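Local coordinates for protein deoxy-D-mannose-octulosonate 8-phosphate phosphatase (Haemophilus influenzae Rd, PDB 1K1E) that hydrolyses 3-deoxy-D-manno-octulosonate 8-phosphate to 3-deoxy-D-manno-octulosonate and inorganic phosphate, a step in lipopolysaccharide biosynthesis that uses magnesium, at residues A[42-47]-A[72-77]; A[110-115]-A[129-134]; A[118-123]-A[134-139]. One frame throughout, in Å; residues are numbered along the deposited sequence.

Contact 1: residues A[42-47]-A[72-77]; sequences LGIKML and LGIKLF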
loop_
_atom_site.group_PDB
_atom_site.type_symbol
_atom_site.label_atom_id
_atom_site.label_comp_id
_atom_site.label_asym_id
_atom_site.label_seq_id
_atom_site.Cartn_x
_atom_site.Cartn_y
_atom_site.Cartn_z
ATOM N N LEU A 42 14.213 13.136 1.955
ATOM C CA LEU A 42 14.578 14.449 2.455
ATOM C C LEU A 42 15.403 14.343 3.761
ATOM O O LEU A 42 16.311 15.135 3.995
ATOM C CB LEU A 42 13.330 15.295 2.707
ATOM C CG LEU A 42 13.600 16.696 3.223
ATOM C CD1 LEU A 42 14.478 17.393 2.175
ATOM C CD2 LEU A 42 12.329 17.457 3.453
ATOM N N GLY A 43 15.086 13.358 4.599
ATOM C CA GLY A 43 15.843 13.173 5.826
ATOM C C GLY A 43 17.303 12.847 5.485
ATOM O O GLY A 43 18.250 13.273 6.206
ATOM N N ILE A 44 17.495 12.027 4.451
ATOM C CA ILE A 44 18.825 11.623 4.026
ATOM C C ILE A 44 19.586 12.867 3.596
ATOM O O ILE A 44 20.737 13.054 4.003
ATOM C CB ILE A 44 18.693 10.609 2.882
ATOM C CG1 ILE A 44 18.391 9.223 3.478
ATOM C CG2 ILE A 44 19.956 10.517 2.075
ATOM C CD1 ILE A 44 17.807 8.251 2.426
ATOM N N LYS A 45 18.946 13.745 2.816
ATOM C CA LYS A 45 19.661 14.953 2.375
ATOM C C LYS A 45 19.972 15.851 3.577
ATOM O O LYS A 45 21.003 16.532 3.590
ATOM C CB LYS A 45 18.837 15.796 1.383
ATOM C CG LYS A 45 18.335 15.018 0.172
ATOM C CD LYS A 45 19.502 14.307 -0.530
ATOM C CE LYS A 45 20.566 15.287 -1.084
ATOM N NZ LYS A 45 21.798 14.550 -1.559
ATOM N N MET A 46 19.028 15.909 4.535
ATOM C CA MET A 46 19.236 16.762 5.700
ATOM C C MET A 46 20.439 16.264 6.445
ATOM O O MET A 46 21.245 17.036 6.933
ATOM C CB MET A 46 17.979 16.763 6.584
ATOM C CG MET A 46 16.900 17.578 5.979
ATOM S SD MET A 46 15.361 17.351 6.823
ATOM C CE MET A 46 14.420 18.920 6.234
ATOM N N LEU A 47 20.571 14.948 6.551
ATOM C CA LEU A 47 21.720 14.452 7.252
ATOM C C LEU A 47 23.027 14.842 6.605
ATOM O O LEU A 47 23.912 15.370 7.267
ATOM C CB LEU A 47 21.702 12.913 7.391
ATOM C CG LEU A 47 20.596 12.306 8.298
ATOM C CD1 LEU A 47 20.696 10.774 8.335
ATOM C CD2 LEU A 47 20.753 12.828 9.759
ATOM N N LEU A 72 19.684 10.254 -4.686
ATOM C CA LEU A 72 19.881 10.782 -3.359
ATOM C C LEU A 72 21.248 11.387 -3.082
ATOM O O LEU A 72 21.429 12.035 -2.077
ATOM C CB LEU A 72 19.605 9.693 -2.343
ATOM C CG LEU A 72 18.128 9.295 -2.232
ATOM C CD1 LEU A 72 18.025 8.093 -1.347
ATOM C CD2 LEU A 72 17.284 10.417 -1.732
ATOM N N GLY A 73 22.194 11.155 -3.979
ATOM C CA GLY A 73 23.544 11.679 -3.822
ATOM C C GLY A 73 24.357 10.856 -2.835
ATOM O O GLY A 73 25.364 11.322 -2.286
ATOM N N ILE A 74 23.916 9.624 -2.616
ATOM C CA ILE A 74 24.597 8.728 -1.665
ATOM C C ILE A 74 25.794 8.145 -2.380
ATOM O O ILE A 74 25.632 7.606 -3.475
ATOM C CB ILE A 74 23.614 7.604 -1.202
ATOM C CG1 ILE A 74 22.552 8.207 -0.271
ATOM C CG2 ILE A 74 24.322 6.495 -0.561
ATOM C CD1 ILE A 74 21.572 7.151 0.330
ATOM N N LYS A 75 27.006 8.259 -1.821
ATOM C CA LYS A 75 28.151 7.673 -2.529
ATOM C C LYS A 75 28.676 6.387 -1.901
ATOM O O LYS A 75 29.415 5.649 -2.524
ATOM C CB LYS A 75 29.335 8.649 -2.572
ATOM C CG LYS A 75 30.537 8.083 -3.327
ATOM C CD LYS A 75 31.926 8.395 -2.662
ATOM C CE LYS A 75 32.940 7.199 -2.969
ATOM N NZ LYS A 75 34.202 7.249 -2.181
ATOM N N LEU A 76 28.296 6.143 -0.646
ATOM C CA LEU A 76 28.735 4.990 0.127
ATOM C C LEU A 76 27.668 3.909 0.202
ATOM O O LEU A 76 26.607 4.169 0.731
ATOM C CB LEU A 76 29.027 5.462 1.562
ATOM C CG LEU A 76 30.070 6.586 1.738
ATOM C CD1 LEU A 76 30.346 6.796 3.211
ATOM C CD2 LEU A 76 31.358 6.225 1.000
ATOM N N PHE A 77 27.951 2.714 -0.295
ATOM C CA PHE A 77 26.962 1.654 -0.240
ATOM C C PHE A 77 27.677 0.333 -0.402
ATOM O O PHE A 77 28.752 0.256 -0.975
ATOM C CB PHE A 77 25.933 1.785 -1.379
ATOM C CG PHE A 77 26.543 2.018 -2.696
ATOM C CD1 PHE A 77 26.894 0.958 -3.507
ATOM C CD2 PHE A 77 26.695 3.315 -3.156
ATOM C CE1 PHE A 77 27.380 1.184 -4.799
ATOM C CE2 PHE A 77 27.189 3.557 -4.458
ATOM C CZ PHE A 77 27.521 2.471 -5.258
#
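Ile44 carries the apolar half of this junction, reaching from helix 38-49 to Leu72 and Ile74, where the chain leaves helix 63-72 for strand 76-79. The bond from CA to CB heads toward 72-77, and from CB two branches part. CG2, anti to the backbone N, lies against the end of Ile74, 4.1 Å from Ile74 CD1 and scarcely farther from Ile74 CG1. The other branch runs through CG1, anti to the carbonyl carbon (chi1 -81°), to CD1, which stops 3.8 Å from Leu72 CD1. Both neighbours cross Ile44 at about a right angle. Ile44 also touches Phe148 of helix 147-158.

Beside this apolar patch, Lys45 is bent at chi2 and chi3, with its CD and CE both near Leu72 O (3.4 and 3.5 Å). The modelled hydrogen bond from Lys45 NZ to Leu72 O measures 2.6 Å, but the position of NZ is doubtful. By similarity Lys45 binds substrate, and Leu72 lies close to Arg68 and Gly41, which are assigned the same role.

Gly73, with positive phi (79°), turns the chain out of the helix, and the arrangement it completes is a Schellman motif packed against a neighbouring helix of the HAD-type alpha/beta fold.

Contact 2: residues A[110-115]-A[129-134]; sequences VDLPAF and IYVKNA. With HG (mercury (II) ion), chain N.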
loop_
_atom_site.group_PDB
_atom_site.type_symbol
_atom_site.label_atom_id
_atom_site.label_comp_id
_atom_site.label_asym_id
_atom_site.label_seq_id
_atom_site.Cartn_x
_atom_site.Cartn_y
_atom_site.Cartn_z
ATOM N N VAL A 110 18.679 -10.491 9.630
ATOM C CA VAL A 110 19.915 -10.194 8.898
ATOM C C VAL A 110 20.592 -8.972 9.495
ATOM O O VAL A 110 21.791 -8.857 9.389
ATOM C CB VAL A 110 19.650 -9.873 7.359
ATOM C CG1 VAL A 110 20.959 -10.051 6.511
ATOM C CG2 VAL A 110 18.541 -10.794 6.787
ATOM N N ASP A 111 19.844 -8.048 10.097
ATOM C CA ASP A 111 20.484 -6.847 10.626
ATOM C C ASP A 111 21.022 -6.988 12.052
ATOM O O ASP A 111 21.703 -6.082 12.549
ATOM C CB ASP A 111 19.482 -5.698 10.583
ATOM C CG ASP A 111 18.880 -5.534 9.231
ATOM O OD1 ASP A 111 19.670 -5.325 8.301
ATOM O OD2 ASP A 111 17.647 -5.634 9.065
ATOM N N LEU A 112 20.698 -8.100 12.714
ATOM C CA LEU A 112 21.169 -8.275 14.077
ATOM C C LEU A 112 22.713 -8.055 14.208
ATOM O O LEU A 112 23.154 -7.387 15.155
ATOM C CB LEU A 112 20.746 -9.666 14.593
ATOM C CG LEU A 112 19.217 -9.697 14.838
ATOM C CD1 LEU A 112 18.831 -11.153 15.271
ATOM C CD2 LEU A 112 18.816 -8.725 15.925
ATOM N N PRO A 113 23.528 -8.613 13.294
ATOM C CA PRO A 113 24.978 -8.400 13.428
ATOM C C PRO A 113 25.327 -6.926 13.141
ATOM O O PRO A 113 26.312 -6.414 13.669
ATOM C CB PRO A 113 25.594 -9.334 12.372
ATOM C CG PRO A 113 24.515 -10.367 12.123
ATOM C CD PRO A 113 23.218 -9.548 12.204
ATOM N N ALA A 114 24.501 -6.260 12.337
ATOM C CA ALA A 114 24.678 -4.857 12.019
ATOM C C ALA A 114 24.430 -3.938 13.205
ATOM O O ALA A 114 25.168 -2.954 13.414
ATOM C CB ALA A 114 23.775 -4.440 10.820
ATOM N N PHE A 115 23.417 -4.271 14.003
ATOM C CA PHE A 115 23.125 -3.484 15.185
ATOM C C PHE A 115 24.320 -3.576 16.124
ATOM O O PHE A 115 24.717 -2.591 16.699
ATOM C CB PHE A 115 21.898 -4.043 15.948
ATOM C CG PHE A 115 20.620 -4.053 15.142
ATOM C CD1 PHE A 115 19.641 -5.046 15.356
ATOM C CD2 PHE A 115 20.352 -3.062 14.215
ATOM C CE1 PHE A 115 18.418 -5.046 14.654
ATOM C CE2 PHE A 115 19.137 -3.057 13.522
ATOM C CZ PHE A 115 18.168 -4.055 13.741
ATOM N N ILE A 129 9.761 -8.780 17.280
ATOM C CA ILE A 129 10.164 -8.576 18.650
ATOM C C ILE A 129 11.629 -8.772 18.899
ATOM O O ILE A 129 12.263 -7.992 19.617
ATOM C CB ILE A 129 9.396 -9.542 19.512
ATOM C CG1 ILE A 129 7.896 -9.298 19.290
ATOM C CG2 ILE A 129 9.824 -9.440 20.946
ATOM C CD1 ILE A 129 7.393 -8.187 20.119
ATOM N N TYR A 130 12.172 -9.812 18.300
ATOM C CA TYR A 130 13.568 -10.117 18.513
ATOM C C TYR A 130 14.535 -9.106 17.922
ATOM O O TYR A 130 15.670 -9.016 18.370
ATOM C CB TYR A 130 13.900 -11.560 18.058
ATOM C CG TYR A 130 13.281 -11.975 16.751
ATOM C CD1 TYR A 130 13.913 -11.703 15.548
ATOM C CD2 TYR A 130 12.051 -12.610 16.717
ATOM C CE1 TYR A 130 13.345 -12.060 14.346
ATOM C CE2 TYR A 130 11.470 -12.979 15.487
ATOM C CZ TYR A 130 12.124 -12.702 14.329
ATOM O OH TYR A 130 11.570 -13.086 13.150
ATOM N N VAL A 131 14.074 -8.341 16.947
ATOM C CA VAL A 131 14.883 -7.279 16.361
ATOM C C VAL A 131 14.671 -6.028 17.263
ATOM O O VAL A 131 15.621 -5.307 17.655
ATOM C CB VAL A 131 14.364 -6.998 14.924
ATOM C CG1 VAL A 131 14.793 -5.600 14.489
ATOM C CG2 VAL A 131 14.892 -8.089 13.967
ATOM N N LYS A 132 13.422 -5.791 17.652
ATOM C CA LYS A 132 13.131 -4.638 18.507
ATOM C C LYS A 132 13.880 -4.711 19.812
ATOM O O LYS A 132 14.369 -3.685 20.324
ATOM C CB LYS A 132 11.617 -4.574 18.800
ATOM C CG LYS A 132 10.875 -4.027 17.603
ATOM C CD LYS A 132 9.381 -3.857 18.009
ATOM C CE LYS A 132 8.590 -3.104 17.014
ATOM N NZ LYS A 132 7.135 -3.007 17.440
ATOM N N ASN A 133 13.981 -5.924 20.367
ATOM C CA ASN A 133 14.671 -6.074 21.669
ATOM C C ASN A 133 16.168 -5.838 21.568
ATOM O O ASN A 133 16.845 -5.471 22.531
ATOM C CB ASN A 133 14.450 -7.473 22.213
ATOM C CG ASN A 133 14.642 -7.525 23.748
ATOM O OD1 ASN A 133 15.365 -8.370 24.290
ATOM N ND2 ASN A 133 14.059 -6.604 24.400
ATOM N N ALA A 134 16.670 -6.010 20.364
ATOM C CA ALA A 134 18.095 -5.865 20.144
ATOM C C ALA A 134 18.640 -4.450 19.902
ATOM O O ALA A 134 19.846 -4.201 20.056
ATOM C CB ALA A 134 18.513 -6.803 18.952
HETATM HG HG HG N . 26.511 -1.167 11.582
#
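Leu112 and Phe115, one turn apart on helix 112-117, bring their side chains together, and the single methyl of Ala134 rests in the shallow dip where Leu112 CD2 and Phe115 CD1 meet. The bond to Ala134 CB heads toward 110-115, and the methyl sits nearer the leucine, 3.6 Å from Leu112 CD2 against 4.2 Å from Phe115 CD1.

Phe115 makes the second bump. Its ring presents CE1 and CZ to Val131 CG1, at 3.7 and 3.8 Å, and the methyl lies at the ring edge, near the ring plane. The valine and the phenylalanine side chains cross at about a right angle. Val131 CG1 is anti to the backbone N (chi1 159°), while its CG2 is the branch nearer Leu112 CD2, so the two methyls of one residue serve different partners. Leu112 CD2 also approaches the Tyr130 carbonyl oxygen at 4.0 Å. Over one face of the phenylalanine ring, toward its rim, lies Asp111 O.

The hydroxyl of Tyr130 turns to Asp153 of the third subunit, whose Phe165 meets both the tyrosine ring and Leu112. On helix 112-117, Ala114 O binds a mercury ion at 2.9 Å, together with Cys88 SG and Cys118 SG. Asp111 is held by Lys84, Tyr104 and the backbone N atoms of Asp107 and Asp108; Asp107 is a cobalt ligand. The whole is apolar packing of helix 112-117 against helix 129-132 and the residues that follow it, in a HAD-type fold, with the Phe115 side chain about 9 Å from the cobalt ion.

Contact 3: residues A[118-123]-A[134-139]; sequences CGTSFA and AVDHVL. With HG (mercury (II) ion), chain N.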
loop_
_atom_site.group_PDB
_atom_site.type_symbol
_atom_site.label_atom_id
_atom_site.label_comp_id
_atom_site.label_asym_id
_atom_site.label_seq_id
_atom_site.Cartn_x
_atom_site.Cartn_y
_atom_site.Cartn_z
ATOM N N CYS A 118 27.361 -1.541 15.015
ATOM C CA CYS A 118 27.231 -0.061 15.168
ATOM C C CYS A 118 27.117 0.387 16.627
ATOM O O CYS A 118 26.756 -0.381 17.490
ATOM C CB CYS A 118 26.012 0.485 14.421
ATOM S SG CYS A 118 26.232 0.804 12.657
ATOM N N GLY A 119 27.401 1.654 16.866
ATOM C CA GLY A 119 27.323 2.202 18.202
ATOM C C GLY A 119 25.891 2.449 18.646
ATOM O O GLY A 119 25.600 2.321 19.813
ATOM N N THR A 120 25.008 2.776 17.712
ATOM C CA THR A 120 23.598 3.067 18.013
ATOM C C THR A 120 22.777 2.316 16.977
ATOM O O THR A 120 23.205 2.207 15.823
ATOM C CB THR A 120 23.331 4.592 17.825
ATOM O OG1 THR A 120 24.159 5.320 18.748
ATOM C CG2 THR A 120 21.885 4.952 18.040
ATOM N N SER A 121 21.619 1.805 17.372
ATOM C CA SER A 121 20.792 1.060 16.425
ATOM C C SER A 121 19.317 1.390 16.639
ATOM O O SER A 121 18.868 1.583 17.763
ATOM C CB SER A 121 21.008 -0.441 16.644
ATOM O OG SER A 121 20.813 -0.759 18.016
ATOM N N PHE A 122 18.577 1.353 15.535
ATOM C CA PHE A 122 17.162 1.633 15.472
ATOM C C PHE A 122 16.431 0.542 14.733
ATOM O O PHE A 122 16.947 0.004 13.755
ATOM C CB PHE A 122 16.924 2.886 14.645
ATOM C CG PHE A 122 17.472 4.155 15.287
ATOM C CD1 PHE A 122 18.817 4.489 15.140
ATOM C CD2 PHE A 122 16.646 5.017 15.983
ATOM C CE1 PHE A 122 19.327 5.644 15.671
ATOM C CE2 PHE A 122 17.166 6.225 16.532
ATOM C CZ PHE A 122 18.517 6.528 16.370
ATOM N N ALA A 123 15.219 0.234 15.195
ATOM C CA ALA A 123 14.413 -0.755 14.477
ATOM C C ALA A 123 13.148 -0.055 14.081
ATOM O O ALA A 123 12.626 0.766 14.860
ATOM C CB ALA A 123 14.083 -1.980 15.406
ATOM N N ALA A 134 16.670 -6.010 20.364
ATOM C CA ALA A 134 18.095 -5.865 20.144
ATOM C C ALA A 134 18.640 -4.450 19.902
ATOM O O ALA A 134 19.846 -4.201 20.056
ATOM C CB ALA A 134 18.513 -6.803 18.952
ATOM N N VAL A 135 17.797 -3.524 19.503
ATOM C CA VAL A 135 18.307 -2.181 19.147
ATOM C C VAL A 135 18.220 -1.223 20.324
ATOM O O VAL A 135 17.602 -1.536 21.352
ATOM C CB VAL A 135 17.455 -1.567 18.051
ATOM C CG1 VAL A 135 17.442 -2.442 16.788
ATOM C CG2 VAL A 135 16.012 -1.412 18.589
ATOM N N ASP A 136 18.811 -0.045 20.166
ATOM C CA ASP A 136 18.786 0.984 21.197
ATOM C C ASP A 136 17.472 1.724 21.210
ATOM O O ASP A 136 16.960 2.090 22.275
ATOM C CB ASP A 136 19.930 1.972 20.976
ATOM C CG ASP A 136 21.277 1.323 21.171
ATOM O OD1 ASP A 136 22.178 1.425 20.279
ATOM O OD2 ASP A 136 21.418 0.661 22.214
ATOM N N HIS A 137 16.899 1.910 20.028
ATOM C CA HIS A 137 15.692 2.682 19.946
ATOM C C HIS A 137 14.688 2.089 18.970
ATOM O O HIS A 137 14.985 1.900 17.788
ATOM C CB HIS A 137 16.077 4.110 19.507
ATOM C CG HIS A 137 17.325 4.660 20.161
ATOM N ND1 HIS A 137 17.337 5.199 21.434
ATOM C CD2 HIS A 137 18.584 4.841 19.674
ATOM C CE1 HIS A 137 18.537 5.697 21.698
ATOM N NE2 HIS A 137 19.310 5.496 20.645
ATOM N N VAL A 138 13.484 1.810 19.441
ATOM C CA VAL A 138 12.465 1.303 18.538
ATOM C C VAL A 138 11.668 2.477 18.041
ATOM O O VAL A 138 11.093 3.204 18.844
ATOM C CB VAL A 138 11.547 0.288 19.258
ATOM C CG1 VAL A 138 10.381 -0.162 18.304
ATOM C CG2 VAL A 138 12.391 -0.936 19.665
ATOM N N LEU A 139 11.617 2.687 16.720
ATOM C CA LEU A 139 10.887 3.829 16.197
ATOM C C LEU A 139 9.382 3.541 16.187
ATOM O O LEU A 139 8.975 2.370 16.199
ATOM C CB LEU A 139 11.343 4.075 14.751
ATOM C CG LEU A 139 12.865 4.368 14.719
ATOM C CD1 LEU A 139 13.351 4.084 13.265
ATOM C CD2 LEU A 139 13.081 5.838 15.072
HETATM HG HG HG N . 26.511 -1.167 11.582
#
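Ser121 O is gripped by two backbone donors of the facing segment, Asp136 N at 2.9 Å and His137 N at 3.0 Å. They approach differently: His137 N comes nearly along the C=O axis, whereas Asp136 N stands well above the carbonyl plane. Asp136 N is itself shared, because Ser121 OG, set between the backbone N and the carbonyl carbon (chi1 52°), accepts from it too. The exchange is reciprocal, since Ser121 N donates to Asp136 OD1 at 3.0 Å, meeting the carboxylate on its anti side. One serine and one aspartate thus fasten the start of the pairing.

From there the strands run parallel, bridging Phe122 with His137 and Ala123 with Val138. Ala123 N donates to His137 O, and Leu139 N reaches Ala123 O at 2.9 Å in a nearly straight bond (169°).

On the face bearing Phe122 and His137, the histidine's CD2 lies 3.6 Å above the phenyl plane, offset toward the rim, with the two rings inclined at 36°. Thr120 CG2 meets the imidazole edge, in plane, 3.7 Å from His137 CD2, and Leu139 CD2 touches Phe122 CD2. On the other face Val135 CG1 rests 3.7 Å from Ala123 CB.

The two strands are joined through helix 129-132 as a beta-alpha-beta crossover. Strand 137-138 is outermost in the parallel sheet within this chain, and strand 120-123 bonds on its other side to strand 102-106. Met151 and Met154 of helix 147-158 pack on Phe122, while Phe115 of helix 112-117 touches Ser121 and Val135 on the opposite face.

Contact 1 closes along the chain before the other two open, and it lies across the chain's centre from them. Its centre is 23 Å from that of contact 2 and 20 Å from that of contact 3. Contacts 1 and 3 reach the same parallel sheet at the strands outermost within this chain, 72-77 running into 76-79 and 134-139 holding 137-138. Contacts 2 and 3 are intimate: their segments alternate along the chain, share Ala134, and have centres 8 Å apart. Together they span the unit 120-123, 129-132 and 137-138, their nearest side chains some 9-10 Å from the cobalt, while contact 1 includes Lys45, thought by similarity to bind substrate, and lies next to Gly41 and Arg68.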